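PDB 6UK5: CalS10, which probably transfers a methyl group from S-adenosylmethionine to an amino pentose during the biosynthesis of calicheamicin in Micromonospora echinospora. Local coordinates for residues G129-M134 and R220-A225. Residues are numbered along the deposited sequence; the frame is centred on the assembly and turned at random.
Sequences GTVAEM and REEYDA
A Met-aromatic contact joins the first turns of helices 131-143 and 220-229: Met134 SD lies 5.3 Å from the centroid of the Tyr223 ring, 54° off its normal, an oblique approach. Met134 CG stands anti to the backbone N (chi1 173°), and bends at the next two torsions bring CE to 4.0 Å from Glu222 O. The first bond of the Tyr223 side chain points away from segment 129-134, yet its ring returns far enough for CD1 to come within 4.3 Å of Met134 SD; its hydroxyl is hydrogen-bonded to Asn126. Both helices belong to the Rossmann-like methyltransferase fold, helix 131-143 linking parallel strands 115-120 and 149-153, and helix 220-229 preceding the antiparallel pair 232-237 and 246-251. The side chain of Met134 is about 7 Å from that of Met106, an S-adenosylmethionine-binding residue. Beside the sulfur contact, Val131 and Glu222 cross at about a right angle: Val131 CG1 sits 3.8 Å from Glu222 CG, while Val131 CG2 meets the carboxylate. That carboxylate is held through Glu222 OE1, which accepts from Thr219 N and forms a salt bridge with Arg190. Thr130 N-caps helix 131-143, its OG1 accepting from Glu133 N at 3.2 Å.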
loop_
_atom_site.group_PDB
_atom_site.type_symbol
_atom_site.label_atom_id
_atom_site.label_comp_id
_atom_site.label_asym_id
_atom_site.label_seq_id
_atom_site.Cartn_x
_atom_site.Cartn_y
_atom_site.Cartn_z
ATOM N N GLY A 129 -27.451 1.984 14.052
ATOM C CA GLY A 129 -27.276 3.400 14.305
ATOM C C GLY A 129 -27.850 3.895 15.615
ATOM O O GLY A 129 -27.395 4.912 16.146
ATOM N N THR A 130 -28.837 3.185 16.153
ATOM C CA THR A 130 -29.584 3.649 17.312
ATOM C C THR A 130 -29.706 2.534 18.341
ATOM O O THR A 130 -29.607 1.347 18.021
ATOM C CB THR A 130 -30.984 4.136 16.911
ATOM O OG1 THR A 130 -31.817 3.007 16.619
ATOM C CG2 THR A 130 -30.904 5.032 15.681
ATOM N N VAL A 131 -29.930 2.941 19.593
ATOM C CA VAL A 131 -30.123 1.979 20.674
ATOM C C VAL A 131 -31.356 1.123 20.429
ATOM O O VAL A 131 -31.379 -0.063 20.780
ATOM C CB VAL A 131 -30.216 2.718 22.024
ATOM C CG1 VAL A 131 -30.663 1.767 23.126
ATOM C CG2 VAL A 131 -28.878 3.353 22.376
ATOM N N ALA A 132 -32.399 1.699 19.829
ATOM C CA ALA A 132 -33.602 0.925 19.541
ATOM C C ALA A 132 -33.319 -0.206 18.562
ATOM O O ALA A 132 -33.922 -1.280 18.664
ATOM C CB ALA A 132 -34.699 1.838 18.991
ATOM N N GLU A 133 -32.402 0.011 17.616
ATOM C CA GLU A 133 -32.096 -1.026 16.636
ATOM C C GLU A 133 -31.324 -2.170 17.279
ATOM O O GLU A 133 -31.617 -3.345 17.029
ATOM C CB GLU A 133 -31.318 -0.421 15.467
ATOM C CG GLU A 133 -32.176 0.474 14.571
ATOM C CD GLU A 133 -31.422 1.007 13.362
ATOM O OE1 GLU A 133 -30.177 0.913 13.342
ATOM O OE2 GLU A 133 -32.074 1.524 12.431
ATOM N N MET A 134 -30.336 -1.847 18.116
ATOM C CA MET A 134 -29.588 -2.886 18.815
ATOM C C MET A 134 -30.503 -3.723 19.699
ATOM O O MET A 134 -30.336 -4.944 19.798
ATOM C CB MET A 134 -28.474 -2.248 19.642
ATOM C CG MET A 134 -27.728 -3.209 20.560
ATOM S SD MET A 134 -28.505 -3.345 22.189
ATOM C CE MET A 134 -28.284 -1.683 22.814
ATOM N N ARG A 220 -22.645 -0.193 28.531
ATOM C CA ARG A 220 -22.906 -1.358 29.370
ATOM C C ARG A 220 -24.332 -1.330 29.903
ATOM O O ARG A 220 -25.020 -2.357 29.922
ATOM C CB ARG A 220 -21.894 -1.395 30.518
ATOM C CG ARG A 220 -22.151 -2.439 31.589
ATOM C CD ARG A 220 -22.156 -3.860 31.055
ATOM N NE ARG A 220 -22.099 -4.815 32.160
ATOM C CZ ARG A 220 -20.977 -5.185 32.773
ATOM N NH1 ARG A 220 -19.809 -4.687 32.390
ATOM N NH2 ARG A 220 -21.024 -6.053 33.774
ATOM N N GLU A 221 -24.796 -0.154 30.329
ATOM C CA GLU A 221 -26.171 -0.022 30.798
ATOM C C GLU A 221 -27.170 -0.339 29.693
ATOM O O GLU A 221 -28.241 -0.902 29.951
ATOM C CB GLU A 221 -26.393 1.400 31.319
ATOM C CG GLU A 221 -27.633 1.579 32.171
ATOM C CD GLU A 221 -27.586 2.845 32.995
ATOM O OE1 GLU A 221 -27.361 3.929 32.411
ATOM O OE2 GLU A 221 -27.763 2.745 34.229
ATOM N N GLU A 222 -26.838 0.018 28.453
ATOM C CA GLU A 222 -27.755 -0.210 27.341
ATOM C C GLU A 222 -27.798 -1.685 26.962
ATOM O O GLU A 222 -28.879 -2.256 26.775
ATOM C CB GLU A 222 -27.341 0.661 26.157
ATOM C CG GLU A 222 -28.165 1.939 26.047
ATOM C CD GLU A 222 -27.387 3.085 25.427
ATOM O OE1 GLU A 222 -26.305 2.835 24.854
ATOM O OE2 GLU A 222 -27.848 4.241 25.532
ATOM N N TYR A 223 -26.629 -2.320 26.839
ATOM C CA TYR A 223 -26.596 -3.758 26.597
ATOM C C TYR A 223 -27.348 -4.512 27.688
ATOM O O TYR A 223 -28.233 -5.326 27.401
ATOM C CB TYR A 223 -25.151 -4.260 26.520
ATOM C CG TYR A 223 -24.352 -3.796 25.320
ATOM C CD1 TYR A 223 -24.688 -4.209 24.038
ATOM C CD2 TYR A 223 -23.233 -2.987 25.474
ATOM C CE1 TYR A 223 -23.952 -3.805 22.939
ATOM C CE2 TYR A 223 -22.490 -2.578 24.381
ATOM C CZ TYR A 223 -22.853 -2.992 23.116
ATOM O OH TYR A 223 -22.116 -2.589 22.024
ATOM N N ASP A 224 -26.994 -4.265 28.953
ATOM C CA ASP A 224 -27.635 -4.977 30.054
ATOM C C ASP A 224 -29.151 -4.841 29.993
ATOM O O ASP A 224 -29.883 -5.792 30.293
ATOM C CB ASP A 224 -27.111 -4.455 31.393
ATOM C CG ASP A 224 -25.722 -4.957 31.709
ATOM O OD1 ASP A 224 -25.312 -5.982 31.122
ATOM O OD2 ASP A 224 -25.050 -4.329 32.555
ATOM N N ALA A 225 -29.642 -3.661 29.603
ATOM C CA ALA A 225 -31.082 -3.457 29.488
ATOM C C ALA A 225 -31.654 -4.194 28.283
ATOM O O ALA A 225 -32.779 -4.705 28.337
ATOM C CB ALA A 225 -31.396 -1.963 29.400
#